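PDB 5KEU: taurine dioxygenase from Burkholderia xenovorans, which probably acts as an iron- and 2-oxoglutarate-dependent dioxygenase of the TfdA family, and here holds magnesium at its metal site. Local coordinates for residues Gln21-Ser26 and Gly30-Gly35; Arg56-Phe61 and Arg269-Leu274; Glu97-Ser102 and Ala318-Asn323. One frame throughout, in Å; residues are numbered along the deposited sequence.

Contact 1 (Gln21-Ser26 and Gly30-Gly35)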
ATOM      1  N   GLN B  21      16.656  19.483  -1.737  1.00 24.54           N
ATOM      2  CA  GLN B  21      16.204  18.634  -2.829  1.00 29.00           C
ATOM      3  C   GLN B  21      14.904  17.927  -2.449  1.00 30.06           C
ATOM      4  O   GLN B  21      14.817  17.327  -1.373  1.00 26.82           O
ATOM      5  CB  GLN B  21      17.310  17.628  -3.151  1.00 31.49           C
ATOM      6  CG  GLN B  21      16.934  16.475  -4.051  1.00 39.02           C
ATOM      7  CD  GLN B  21      18.017  15.405  -4.070  1.00 47.29           C
ATOM      8  OE1 GLN B  21      17.741  14.230  -3.853  1.00 49.39           O
ATOM      9  NE2 GLN B  21      19.257  15.814  -4.314  1.00 55.65           N
ATOM     10  N   VAL B  22      13.898  17.990  -3.332  1.00 20.19           N
ATOM     11  CA  VAL B  22      12.581  17.392  -3.104  1.00 18.21           C
ATOM     12  C   VAL B  22      12.388  16.261  -4.112  1.00 23.15           C
ATOM     13  O   VAL B  22      12.316  16.508  -5.321  1.00 24.45           O
ATOM     14  CB  VAL B  22      11.447  18.424  -3.225  1.00 21.28           C
ATOM     15  CG1 VAL B  22      10.060  17.737  -3.058  1.00 16.15           C
ATOM     16  CG2 VAL B  22      11.614  19.532  -2.197  1.00 21.32           C
ATOM     17  N   LYS B  23      12.313  15.017  -3.625  1.00 18.31           N
ATOM     18  CA  LYS B  23      12.143  13.843  -4.488  1.00 18.58           C
ATOM     19  C   LYS B  23      10.773  13.215  -4.265  1.00 20.36           C
ATOM     20  O   LYS B  23      10.600  12.422  -3.324  1.00 16.53           O
ATOM     21  CB  LYS B  23      13.238  12.806  -4.227  1.00 25.06           C
ATOM     22  CG  LYS B  23      14.639  13.239  -4.578  1.00 39.95           C
ATOM     23  CD  LYS B  23      15.620  12.106  -4.293  1.00 56.64           C
ATOM     24  CE  LYS B  23      15.134  10.787  -4.868  1.00 67.59           C
ATOM     25  NZ  LYS B  23      15.974   9.641  -4.413  1.00 75.17           N
ATOM     26  N   PRO B  24       9.774  13.519  -5.098  1.00 18.36           N
ATOM     27  CA  PRO B  24       8.442  12.929  -4.905  1.00 13.53           C
ATOM     28  C   PRO B  24       8.471  11.406  -5.000  1.00 14.90           C
ATOM     29  O   PRO B  24       9.293  10.818  -5.705  1.00 17.47           O
ATOM     30  CB  PRO B  24       7.614  13.538  -6.042  1.00 14.94           C
ATOM     31  CG  PRO B  24       8.374  14.817  -6.422  1.00 18.31           C
ATOM     32  CD  PRO B  24       9.818  14.489  -6.210  1.00 19.33           C
ATOM     33  N   LEU B  25       7.547  10.770  -4.286  1.00 14.66           N
ATOM     34  CA  LEU B  25       7.531   9.316  -4.179  1.00 16.65           C
ATOM     35  C   LEU B  25       6.356   8.645  -4.875  1.00 18.23           C
ATOM     36  O   LEU B  25       6.359   7.412  -5.006  1.00 19.25           O
ATOM     37  CB  LEU B  25       7.552   8.901  -2.702  1.00 14.68           C
ATOM     38  CG  LEU B  25       8.884   9.251  -2.045  1.00 14.49           C
ATOM     39  CD1 LEU B  25       8.805   9.086  -0.514  1.00 15.77           C
ATOM     40  CD2 LEU B  25      10.026   8.448  -2.629  1.00 18.47           C
ATOM     41  N   SER B  26       5.372   9.409  -5.338  1.00 13.21           N
ATOM     42  CA  SER B  26       4.243   8.884  -6.102  1.00 17.92           C
ATOM     43  C   SER B  26       3.662  10.057  -6.874  1.00 19.73           C
ATOM     44  O   SER B  26       4.144  11.182  -6.758  1.00 16.65           O
ATOM     45  CB  SER B  26       3.194   8.224  -5.202  1.00 14.64           C
ATOM     46  OG  SER B  26       2.429   9.202  -4.506  1.00 13.94           O
ATOM     47  N   GLY B  30       3.744  12.250  -1.072  1.00 12.09           N
ATOM     48  CA  GLY B  30       4.989  11.777  -0.510  1.00 12.48           C
ATOM     49  C   GLY B  30       6.199  12.355  -1.210  1.00 13.86           C
ATOM     50  O   GLY B  30       6.265  12.347  -2.445  1.00 14.70           O
ATOM     51  N   ALA B  31       7.175  12.839  -0.441  1.00 16.09           N
ATOM     52  CA  ALA B  31       8.427  13.287  -1.032  1.00 15.43           C
ATOM     53  C   ALA B  31       9.550  13.149  -0.014  1.00 19.47           C
ATOM     54  O   ALA B  31       9.385  13.454   1.171  1.00 16.70           O
ATOM     55  CB  ALA B  31       8.335  14.742  -1.537  1.00 12.68           C
ATOM     56  N   GLU B  32      10.693  12.678  -0.493  1.00 16.66           N
ATOM     57  CA  GLU B  32      11.885  12.570   0.327  1.00 18.87           C
ATOM     58  C   GLU B  32      12.701  13.843   0.151  1.00 22.24           C
ATOM     59  O   GLU B  32      12.918  14.292  -0.983  1.00 24.63           O
ATOM     60  CB  GLU B  32      12.685  11.333  -0.086  1.00 22.40           C
ATOM     61  CG  GLU B  32      13.711  10.890   0.917  1.00 37.08           C
ATOM     62  CD  GLU B  32      14.276   9.523   0.568  1.00 44.16           C
ATOM     63  OE1 GLU B  32      15.237   9.475  -0.228  1.00 39.39           O
ATOM     64  OE2 GLU B  32      13.739   8.506   1.076  1.00 40.96           O
ATOM     65  N   LEU B  33      13.117  14.449   1.263  1.00 17.83           N
ATOM     66  CA  LEU B  33      13.913  15.672   1.226  1.00 19.24           C
ATOM     67  C   LEU B  33      15.366  15.375   1.588  1.00 22.53           C
ATOM     68  O   LEU B  33      15.648  14.550   2.466  1.00 23.39           O
ATOM     69  CB  LEU B  33      13.355  16.744   2.173  1.00 19.50           C
ATOM     70  CG  LEU B  33      11.859  17.070   2.085  1.00 25.59           C
ATOM     71  CD1 LEU B  33      11.508  18.291   2.929  1.00 23.97           C
ATOM     72  CD2 LEU B  33      11.376  17.249   0.663  1.00 26.48           C
ATOM     73  N   HIS B  34      16.289  16.045   0.905  1.00 22.75           N
ATOM     74  CA  HIS B  34      17.706  15.888   1.179  1.00 25.27           C
ATOM     75  C   HIS B  34      18.354  17.261   1.142  1.00 26.80           C
ATOM     76  O   HIS B  34      17.835  18.189   0.519  1.00 29.94           O
ATOM     77  CB  HIS B  34      18.392  14.936   0.182  1.00 33.15           C
ATOM     78  CG  HIS B  34      17.926  13.511   0.284  1.00 44.87           C
ATOM     79  ND1 HIS B  34      18.447  12.618   1.199  1.00 48.49           N
ATOM     80  CD2 HIS B  34      16.992  12.823  -0.419  1.00 45.74           C
ATOM     81  CE1 HIS B  34      17.851  11.446   1.058  1.00 45.33           C
ATOM     82  NE2 HIS B  34      16.963  11.545   0.084  1.00 45.60           N
ATOM     83  N   GLY B  35      19.465  17.392   1.853  1.00 24.90           N
ATOM     84  CA  GLY B  35      20.212  18.632   1.892  1.00 27.64           C
ATOM     85  C   GLY B  35      19.973  19.504   3.105  1.00 26.50           C
ATOM     86  O   GLY B  35      20.285  20.700   3.058  1.00 30.03           O
TER
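Val22 and Leu33 face each other in an antiparallel beta hairpin that forms one border of the mixed sheet, with 21-24 as the outermost strand and 31-34 running back between it and strand 59-62. Backbone bonds set the register. Gln21 and His34 form a hydrogen-bonded pair through both their N-H and C=O groups, and Lys23 and Glu32 do the same, with 2.8 Å from Lys23 N to Glu32 O. Beyond the last pair of the strands, Leu25 N reaches Gly30 O at 2.7 Å. Gly30 has a positive phi, which crowds a side chain against the preceding carbonyl and suits a glycine.

The apolar contacts lie on the face with Val22, Pro24, Ala31 and Leu33. Val22 carries CG1 anti to its own N (chi1 177°), and this branch meets Ala31 CB at 3.8 Å. Its CG2 runs alongside Leu33, with 3.7 Å to Leu33 CD2. Trp57 of helix 44-57 packs against Val22, Pro24 and Ala31, while Ile50 of the same helix meets Leu33.

Polar groups gather on the other face. The Gln21 amide, turned 54° from the His34 ring, brings OE1 to 3.8 Å from His34 CD2, and Lys23 CD passes 4.2 Å from His34 CD2. Lys23 NZ stays beyond salt-bridge range of Glu32, whose OE2 is paired with Arg63. The other carboxylate oxygen, Glu32 OE1, takes a 2.7 Å hydrogen bond from His34 NE2; it lies close to the imidazole plane, while NE2 comes on the anti side, 32° out of the carboxylate plane.

Contact 2 (Arg56-Phe61 and Arg269-Leu274). With MG (magnesium ion), chain C.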
ATOM      1  N   ARG B  56       2.601  20.715  -0.580  1.00 18.29           N
ATOM      2  CA  ARG B  56       2.473  20.184  -1.930  1.00 18.99           C
ATOM      3  C   ARG B  56       2.395  18.659  -1.945  1.00 18.43           C
ATOM      4  O   ARG B  56       1.659  18.085  -2.759  1.00 17.19           O
ATOM      5  CB  ARG B  56       3.645  20.664  -2.788  1.00 20.10           C
ATOM      6  CG  ARG B  56       3.918  19.796  -3.995  1.00 24.68           C
ATOM      7  CD  ARG B  56       3.820  20.527  -5.294  1.00 45.76           C
ATOM      8  NE  ARG B  56       4.727  21.665  -5.353  1.00 62.18           N
ATOM      9  CZ  ARG B  56       4.932  22.385  -6.449  1.00 69.76           C
ATOM     10  NH1 ARG B  56       5.766  23.416  -6.424  1.00 69.29           N
ATOM     11  NH2 ARG B  56       4.305  22.067  -7.574  1.00 73.04           N
ATOM     12  N   TRP B  57       3.143  17.987  -1.074  1.00 14.81           N
ATOM     13  CA  TRP B  57       3.263  16.538  -1.138  1.00 14.50           C
ATOM     14  C   TRP B  57       2.635  15.822   0.056  1.00 13.54           C
ATOM     15  O   TRP B  57       2.632  14.581   0.079  1.00 12.99           O
ATOM     16  CB  TRP B  57       4.743  16.148  -1.308  1.00 15.70           C
ATOM     17  CG  TRP B  57       5.240  16.529  -2.702  1.00 16.93           C
ATOM     18  CD1 TRP B  57       6.100  17.534  -3.026  1.00 19.56           C
ATOM     19  CD2 TRP B  57       4.839  15.928  -3.942  1.00 16.30           C
ATOM     20  NE1 TRP B  57       6.275  17.587  -4.401  1.00 15.90           N
ATOM     21  CE2 TRP B  57       5.514  16.607  -4.978  1.00 16.47           C
ATOM     22  CE3 TRP B  57       3.993  14.863  -4.273  1.00 15.42           C
ATOM     23  CZ2 TRP B  57       5.353  16.267  -6.327  1.00 18.70           C
ATOM     24  CZ3 TRP B  57       3.841  14.519  -5.615  1.00 14.90           C
ATOM     25  CH2 TRP B  57       4.516  15.228  -6.625  1.00 16.97           C
ATOM     26  N   ARG B  58       2.104  16.569   1.035  1.00 12.97           N
ATOM     27  CA  ARG B  58       1.269  16.056   2.125  1.00 11.72           C
ATOM     28  C   ARG B  58       2.056  15.350   3.226  1.00 12.35           C
ATOM     29  O   ARG B  58       1.719  15.481   4.404  1.00 14.09           O
ATOM     30  CB  ARG B  58       0.190  15.087   1.622  1.00 11.58           C
ATOM     31  CG  ARG B  58      -0.574  15.542   0.376  1.00 12.52           C
ATOM     32  CD  ARG B  58      -1.135  16.930   0.487  1.00 15.11           C
ATOM     33  NE  ARG B  58      -1.801  17.282  -0.761  1.00 16.73           N
ATOM     34  CZ  ARG B  58      -2.566  18.351  -0.926  1.00 15.62           C
ATOM     35  NH1 ARG B  58      -2.785  19.173   0.087  1.00 17.11           N
ATOM     36  NH2 ARG B  58      -3.127  18.583  -2.105  1.00 18.05           N
ATOM     37  N   VAL B  59       3.068  14.575   2.872  1.00 13.39           N
ATOM     38  CA  VAL B  59       3.970  13.996   3.865  1.00 12.05           C
ATOM     39  C   VAL B  59       5.373  14.052   3.284  1.00 12.93           C
ATOM     40  O   VAL B  59       5.571  13.730   2.108  1.00 14.37           O
ATOM     41  CB  VAL B  59       3.587  12.549   4.256  1.00 12.77           C
ATOM     42  CG1 VAL B  59       3.431  11.619   3.024  1.00 11.97           C
ATOM     43  CG2 VAL B  59       4.597  11.977   5.240  1.00 15.40           C
ATOM     44  N   VAL B  60       6.341  14.500   4.085  1.00 12.05           N
ATOM     45  CA  VAL B  60       7.721  14.553   3.622  1.00 12.37           C
ATOM     46  C   VAL B  60       8.577  13.692   4.537  1.00 14.94           C
ATOM     47  O   VAL B  60       8.285  13.526   5.727  1.00 14.40           O
ATOM     48  CB  VAL B  60       8.273  16.000   3.535  1.00 13.13           C
ATOM     49  CG1 VAL B  60       7.483  16.815   2.497  1.00 13.09           C
ATOM     50  CG2 VAL B  60       8.269  16.701   4.904  1.00 16.80           C
ATOM     51  N   PHE B  61       9.635  13.128   3.963  1.00 16.34           N
ATOM     52  CA  PHE B  61      10.485  12.174   4.659  1.00 13.98           C
ATOM     53  C   PHE B  61      11.930  12.647   4.636  1.00 17.03           C
ATOM     54  O   PHE B  61      12.378  13.274   3.674  1.00 17.40           O
ATOM     55  CB  PHE B  61      10.386  10.778   4.025  1.00 13.31           C
ATOM     56  CG  PHE B  61       8.979  10.244   3.974  1.00 16.02           C
ATOM     57  CD1 PHE B  61       8.386   9.689   5.108  1.00 13.60           C
ATOM     58  CD2 PHE B  61       8.243  10.306   2.796  1.00 16.41           C
ATOM     59  CE1 PHE B  61       7.092   9.177   5.064  1.00 15.16           C
ATOM     60  CE2 PHE B  61       6.948   9.804   2.738  1.00 15.19           C
ATOM     61  CZ  PHE B  61       6.369   9.231   3.866  1.00 13.40           C
ATOM     62  N   ARG B 269      -4.085  17.760   8.142  1.00 16.51           N
ATOM     63  CA  ARG B 269      -5.268  18.401   7.595  1.00 13.08           C
ATOM     64  C   ARG B 269      -5.636  17.862   6.221  1.00 18.36           C
ATOM     65  O   ARG B 269      -6.721  18.177   5.717  1.00 20.05           O
ATOM     66  CB  ARG B 269      -5.046  19.913   7.520  1.00 14.24           C
ATOM     67  CG  ARG B 269      -4.631  20.522   8.856  1.00 17.58           C
ATOM     68  CD  ARG B 269      -4.071  21.941   8.676  1.00 19.23           C
ATOM     69  NE  ARG B 269      -2.835  21.908   7.897  1.00 16.44           N
ATOM     70  CZ  ARG B 269      -2.044  22.956   7.690  1.00 18.28           C
ATOM     71  NH1 ARG B 269      -2.321  24.137   8.234  1.00 20.00           N
ATOM     72  NH2 ARG B 269      -0.963  22.814   6.935  1.00 19.13           N
ATOM     73  N   ALA B 270      -4.763  17.053   5.605  1.00 16.57           N
ATOM     74  CA  ALA B 270      -4.959  16.626   4.230  1.00 14.58           C
ATOM     75  C   ALA B 270      -4.719  15.132   4.037  1.00 12.79           C
ATOM     76  O   ALA B 270      -4.738  14.667   2.894  1.00 11.93           O
ATOM     77  CB  ALA B 270      -4.036  17.413   3.286  1.00 13.73           C
ATOM     78  N   THR B 271      -4.498  14.376   5.111  1.00  9.14           N
ATOM     79  CA  THR B 271      -4.120  12.975   4.992  1.00 10.33           C
ATOM     80  C   THR B 271      -4.829  12.140   6.037  1.00 13.30           C
ATOM     81  O   THR B 271      -5.316  12.645   7.050  1.00 11.26           O
ATOM     82  CB  THR B 271      -2.608  12.745   5.183  1.00 13.53           C
ATOM     83  OG1 THR B 271      -2.215  13.193   6.494  1.00 12.54           O
ATOM     84  CG2 THR B 271      -1.799  13.471   4.118  1.00 12.15           C
ATOM     85  N   ALA B 272      -4.861  10.843   5.773  1.00 11.20           N
ATOM     86  CA  ALA B 272      -5.008   9.814   6.792  1.00 11.48           C
ATOM     87  C   ALA B 272      -3.812   8.883   6.651  1.00 13.22           C
ATOM     88  O   ALA B 272      -3.142   8.869   5.612  1.00 12.15           O
ATOM     89  CB  ALA B 272      -6.321   9.022   6.642  1.00 10.32           C
ATOM     90  N   HIS B 273      -3.529   8.110   7.699  1.00  9.64           N
ATOM     91  CA  HIS B 273      -2.404   7.186   7.635  1.00  9.92           C
ATOM     92  C   HIS B 273      -2.774   5.855   8.274  1.00 11.02           C
ATOM     93  O   HIS B 273      -3.807   5.705   8.937  1.00 11.43           O
ATOM     94  CB  HIS B 273      -1.138   7.769   8.283  1.00 13.25           C
ATOM     95  CG  HIS B 273      -1.338   8.175   9.712  1.00 15.27           C
ATOM     96  ND1 HIS B 273      -1.882   9.392  10.061  1.00 19.91           N
ATOM     97  CD2 HIS B 273      -1.095   7.523  10.873  1.00 17.98           C
ATOM     98  CE1 HIS B 273      -1.972   9.472  11.377  1.00 19.27           C
ATOM     99  NE2 HIS B 273      -1.508   8.350  11.894  1.00 18.91           N
ATOM    100  N   LEU B 274      -1.910   4.870   8.038  1.00 13.10           N
ATOM    101  CA  LEU B 274      -2.144   3.481   8.403  1.00 10.91           C
ATOM    102  C   LEU B 274      -0.891   2.986   9.114  1.00 12.97           C
ATOM    103  O   LEU B 274       0.168   2.871   8.484  1.00 12.29           O
ATOM    104  CB  LEU B 274      -2.433   2.631   7.155  1.00 12.35           C
ATOM    105  CG  LEU B 274      -2.615   1.126   7.415  1.00 15.46           C
ATOM    106  CD1 LEU B 274      -3.915   0.821   8.173  1.00 16.83           C
ATOM    107  CD2 LEU B 274      -2.528   0.313   6.105  1.00 14.14           C
TER
HETATM  108 MG    MG C 417      -2.109   7.867  13.825  1.00  4.39          MG
HETATM  109  O   HOH W   1      -0.558   8.747  14.674  1.00 23.26           O
HETATM  110  O   HOH W   2      -0.993   6.100  13.751  1.00 22.75           O
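Arg58, though a buried arginine, meets only methyl groups of Ala270 and Thr271, and it does so from a backbone with positive phi (77°), just where the chain leaves helix 44-57 to enter strand 59-62. The touch is small. Arg58 CB lies 3.6 Å from Thr271 CG2, methylene against methyl, and farther along the chain Arg58 NH1 passes 3.9 Å from Ala270 CB, with the methyl set obliquely to the guanidinium.

Arg58 CG stands anti to the carbonyl carbon (chi1 -45°), and a bend at chi2 (-51°) brings Arg58 CD to 4.1 Å from Ala270 CB, before the head group runs on to a salt bridge between NH2 and Glu215. Thr271 is turned with OG1 between its N and carbonyl carbon, which points the methyl at Arg58 and leaves the hydroxyl to bond with Asp267 O. Asp267 ties both sides together, since its backbone is also hydrogen-bonded to Arg58 and its carboxylate pairs with Arg269 NE.

Strand 271-274 continues from here to the metal. His273 NE2 binds magnesium at 2.1 Å, and water 2 lies at the edge of the imidazole, in its plane. His123 and Asp125 complete the two-histidine, one-carboxylate facial triad familiar from iron- and 2-oxoglutarate-dependent oxygenases; Asn323 O and two waters are the remaining ligands. The chemistry implies a division of labour: methyl groups do the packing on the metal-strand side, while the polar ends of Arg58 and Thr271 find partners outside the two segments, and Glu215 probably balances the guanidinium charge.

Contact 3 (Glu97-Ser102 and Ala318-Asn323); sequences EVYSIS and AAVALN. With MG (magnesium ion), chain C; FMT (formic acid), chain S.
Tyr99 lays its side chain against Val320 and Ala321 near the end of the C-terminal helix 313-322, joining that helix to the border strand 99-101 of the mixed sheet. From CB the chain heads toward the helix, with CG anti to the carbonyl carbon (chi1 -58°). The CD2 side of the ring then comes up to Ala321: Tyr99 CD2 lies 3.5 Å from Ala321 CA and 3.6 Å from Ala321 CB. One atom on, CE2 keeps the same company, at 3.7 Å from Ala321 CB. Past this point the partner changes to Val320, whose CG1 branch, anti to its own N, approaches obliquely, 3.6 Å from Tyr99 CZ and 3.3 Å from Tyr99 OH. On the other flank, Tyr99 CE1 is more distant from that methyl. The phenol oxygen ends in a hydrogen bond with Thr83 OG1, so this buried polar tip is satisfied while the ring packs on carbon.

Arg290 of the neighbouring strand 287-293 links the two sides. Its backbone is hydrogen-bonded to Tyr99, the tyrosine side chain packs on it, and its guanidinium donates to Val320 O and Ala321 O, carbonyls in the last turn of the helix. Ser100 turns away from the helix and donates a hydrogen bond to a formic acid molecule, probably from crystallisation, and is also bonded to Gln287.

Two residues beyond Ala321 the protein ends on the metal. Asn323 O binds magnesium at 2.0 Å, and its partner OXT accepts a 2.7 Å hydrogen bond from water 1, itself a magnesium ligand. Packing by Tyr99 and hydrogen bonds from Arg290 would steady the end of the helix whose terminal carboxylate probably stands where cosubstrate or water would otherwise bind, with no 2-oxoglutarate among the ligands of the metal.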
ATOM      1  N   GLU B  97       6.587  16.990  25.199  1.00 17.50           N
ATOM      2  CA  GLU B  97       6.233  17.045  23.785  1.00 16.89           C
ATOM      3  C   GLU B  97       6.414  15.718  23.072  1.00 17.04           C
ATOM      4  O   GLU B  97       5.905  15.553  21.958  1.00 18.51           O
ATOM      5  CB  GLU B  97       7.094  18.077  23.062  1.00 17.08           C
ATOM      6  CG  GLU B  97       7.219  19.404  23.785  1.00 17.81           C
ATOM      7  CD  GLU B  97       8.337  19.432  24.812  1.00 18.51           C
ATOM      8  OE1 GLU B  97       8.892  18.366  25.177  1.00 19.78           O
ATOM      9  OE2 GLU B  97       8.674  20.547  25.249  1.00 19.70           O
ATOM     10  N   VAL B  98       7.149  14.782  23.658  1.00 16.55           N
ATOM     11  CA  VAL B  98       7.605  13.600  22.931  1.00 16.30           C
ATOM     12  C   VAL B  98       6.794  12.391  23.371  1.00 20.64           C
ATOM     13  O   VAL B  98       6.730  12.076  24.568  1.00 21.04           O
ATOM     14  CB  VAL B  98       9.108  13.377  23.138  1.00 20.32           C
ATOM     15  CG1 VAL B  98       9.590  12.172  22.319  1.00 19.15           C
ATOM     16  CG2 VAL B  98       9.876  14.667  22.772  1.00 20.13           C
ATOM     17  N   TYR B  99       6.187  11.708  22.399  1.00 18.77           N
ATOM     18  CA  TYR B  99       5.377  10.527  22.639  1.00 17.68           C
ATOM     19  C   TYR B  99       6.172   9.299  22.217  1.00 16.15           C
ATOM     20  O   TYR B  99       6.678   9.238  21.093  1.00 16.16           O
ATOM     21  CB  TYR B  99       4.052  10.608  21.870  1.00 22.71           C
ATOM     22  CG  TYR B  99       3.241  11.838  22.242  1.00 28.22           C
ATOM     23  CD1 TYR B  99       3.452  13.057  21.600  1.00 30.77           C
ATOM     24  CD2 TYR B  99       2.288  11.790  23.253  1.00 30.80           C
ATOM     25  CE1 TYR B  99       2.723  14.199  21.958  1.00 30.68           C
ATOM     26  CE2 TYR B  99       1.554  12.921  23.611  1.00 31.13           C
ATOM     27  CZ  TYR B  99       1.780  14.121  22.964  1.00 31.93           C
ATOM     28  OH  TYR B  99       1.058  15.242  23.320  1.00 26.91           O
ATOM     29  N   SER B 100       6.294   8.336  23.125  1.00 21.40           N
ATOM     30  CA  SER B 100       7.006   7.098  22.836  1.00 23.46           C
ATOM     31  C   SER B 100       6.086   6.118  22.113  1.00 27.31           C
ATOM     32  O   SER B 100       4.966   5.862  22.563  1.00 25.82           O
ATOM     33  CB  SER B 100       7.535   6.495  24.138  1.00 28.63           C
ATOM     34  OG  SER B 100       8.147   5.236  23.920  1.00 30.73           O
ATOM     35  N   ILE B 101       6.565   5.574  20.990  1.00 24.80           N
ATOM     36  CA  ILE B 101       5.844   4.602  20.169  1.00 28.08           C
ATOM     37  C   ILE B 101       6.702   3.339  20.130  1.00 36.25           C
ATOM     38  O   ILE B 101       7.720   3.304  19.427  1.00 32.25           O
ATOM     39  CB  ILE B 101       5.596   5.123  18.744  1.00 33.23           C
ATOM     40  CG1 ILE B 101       5.207   6.612  18.729  1.00 33.87           C
ATOM     41  CG2 ILE B 101       4.575   4.259  18.019  1.00 34.09           C
ATOM     42  CD1 ILE B 101       3.755   6.886  19.047  1.00 39.18           C
ATOM     43  N   SER B 102       6.316   2.305  20.875  1.00 38.84           N
ATOM     44  CA  SER B 102       7.174   1.111  20.925  1.00 42.62           C
ATOM     45  C   SER B 102       6.439  -0.221  20.749  1.00 48.72           C
ATOM     46  O   SER B 102       5.214  -0.261  20.680  1.00 54.25           O
ATOM     47  CB  SER B 102       7.954   1.085  22.238  1.00 47.96           C
ATOM     48  OG  SER B 102       7.072   1.063  23.337  1.00 51.75           O
ATOM     49  N   ALA B 318      -4.998  11.936  25.782  1.00 35.95           N
ATOM     50  CA  ALA B 318      -4.860  10.501  25.555  1.00 36.14           C
ATOM     51  C   ALA B 318      -4.977  10.176  24.071  1.00 34.11           C
ATOM     52  O   ALA B 318      -4.225   9.346  23.547  1.00 35.06           O
ATOM     53  CB  ALA B 318      -5.910   9.736  26.358  1.00 36.95           C
ATOM     54  N   ALA B 319      -5.916  10.825  23.376  1.00 31.85           N
ATOM     55  CA  ALA B 319      -6.045  10.588  21.940  1.00 30.40           C
ATOM     56  C   ALA B 319      -4.813  11.083  21.196  1.00 31.14           C
ATOM     57  O   ALA B 319      -4.291  10.378  20.324  1.00 31.95           O
ATOM     58  CB  ALA B 319      -7.315  11.247  21.393  1.00 28.20           C
ATOM     59  N   VAL B 320      -4.315  12.281  21.543  1.00 31.75           N
ATOM     60  CA  VAL B 320      -3.064  12.754  20.948  1.00 33.56           C
ATOM     61  C   VAL B 320      -1.964  11.720  21.141  1.00 35.99           C
ATOM     62  O   VAL B 320      -1.200  11.417  20.213  1.00 37.47           O
ATOM     63  CB  VAL B 320      -2.651  14.124  21.530  1.00 35.69           C
ATOM     64  CG1 VAL B 320      -1.242  14.491  21.058  1.00 38.17           C
ATOM     65  CG2 VAL B 320      -3.641  15.214  21.121  1.00 33.29           C
ATOM     66  N   ALA B 321      -1.886  11.139  22.342  1.00 36.94           N
ATOM     67  CA  ALA B 321      -0.803  10.211  22.643  1.00 39.71           C
ATOM     68  C   ALA B 321      -0.974   8.875  21.925  1.00 39.80           C
ATOM     69  O   ALA B 321       0.022   8.234  21.567  1.00 42.41           O
ATOM     70  CB  ALA B 321      -0.701   9.996  24.157  1.00 43.33           C
ATOM     71  N   LEU B 322      -2.211   8.444  21.692  1.00 37.69           N
ATOM     72  CA  LEU B 322      -2.462   7.073  21.258  1.00 38.76           C
ATOM     73  C   LEU B 322      -2.843   6.931  19.791  1.00 38.15           C
ATOM     74  O   LEU B 322      -2.572   5.876  19.211  1.00 40.47           O
ATOM     75  CB  LEU B 322      -3.561   6.441  22.121  1.00 38.38           C
ATOM     76  CG  LEU B 322      -3.213   6.265  23.609  1.00 40.10           C
ATOM     77  CD1 LEU B 322      -4.435   5.841  24.392  1.00 40.14           C
ATOM     78  CD2 LEU B 322      -2.084   5.251  23.791  1.00 43.47           C
ATOM     79  N   ASN B 323      -3.469   7.943  19.182  1.00 35.65           N
ATOM     80  CA  ASN B 323      -3.908   7.865  17.774  1.00 35.33           C
ATOM     81  C   ASN B 323      -2.731   7.830  16.790  1.00 42.89           C
ATOM     82  O   ASN B 323      -2.845   7.328  15.662  1.00 40.32           O
ATOM     83  CB  ASN B 323      -4.828   9.048  17.401  1.00 32.34           C
ATOM     84  CG  ASN B 323      -6.166   9.015  18.135  1.00 33.08           C
ATOM     85  OD1 ASN B 323      -6.982   9.925  17.982  1.00 32.37           O
ATOM     86  ND2 ASN B 323      -6.395   7.969  18.938  1.00 31.58           N
ATOM     87  OXT ASN B 323      -1.644   8.325  17.102  1.00 39.50           O
TER
HETATM   88 MG    MG C 417      -2.109   7.867  13.825  1.00  4.39          MG
HETATM   89  C   FMT S 408      10.814   6.211  26.395  1.00 74.80           C
HETATM   90  O1  FMT S 408      11.811   6.849  26.733  1.00 73.68           O
HETATM   91  O2  FMT S 408      10.830   5.262  25.610  1.00 74.56           O
HETATM   92  O   HOH W   1      -0.558   8.747  14.674  1.00 23.26           O
HETATM   93  O   HOH W   2      -0.993   6.100  13.751  1.00 22.75           O

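Contacts 1 and 3 lie near opposite borders of the mixed sheet, about 26 Å apart between centres, while contact 2 is closest to the middle of the chain. Contact 1, partly open to solvent, is carried by a ladder of backbone bonds with a polar outer face; the two others are buried and have only van der Waals touches between their segments. Contacts 1 and 2 are joined directly: strand 31-34 pairs with 59-62, and Trp57 packs under the hairpin. Contacts 2 and 3 meet at the magnesium, to which one supplies a histidine and the other the chain's terminal carboxylate, with both bound waters shared between them.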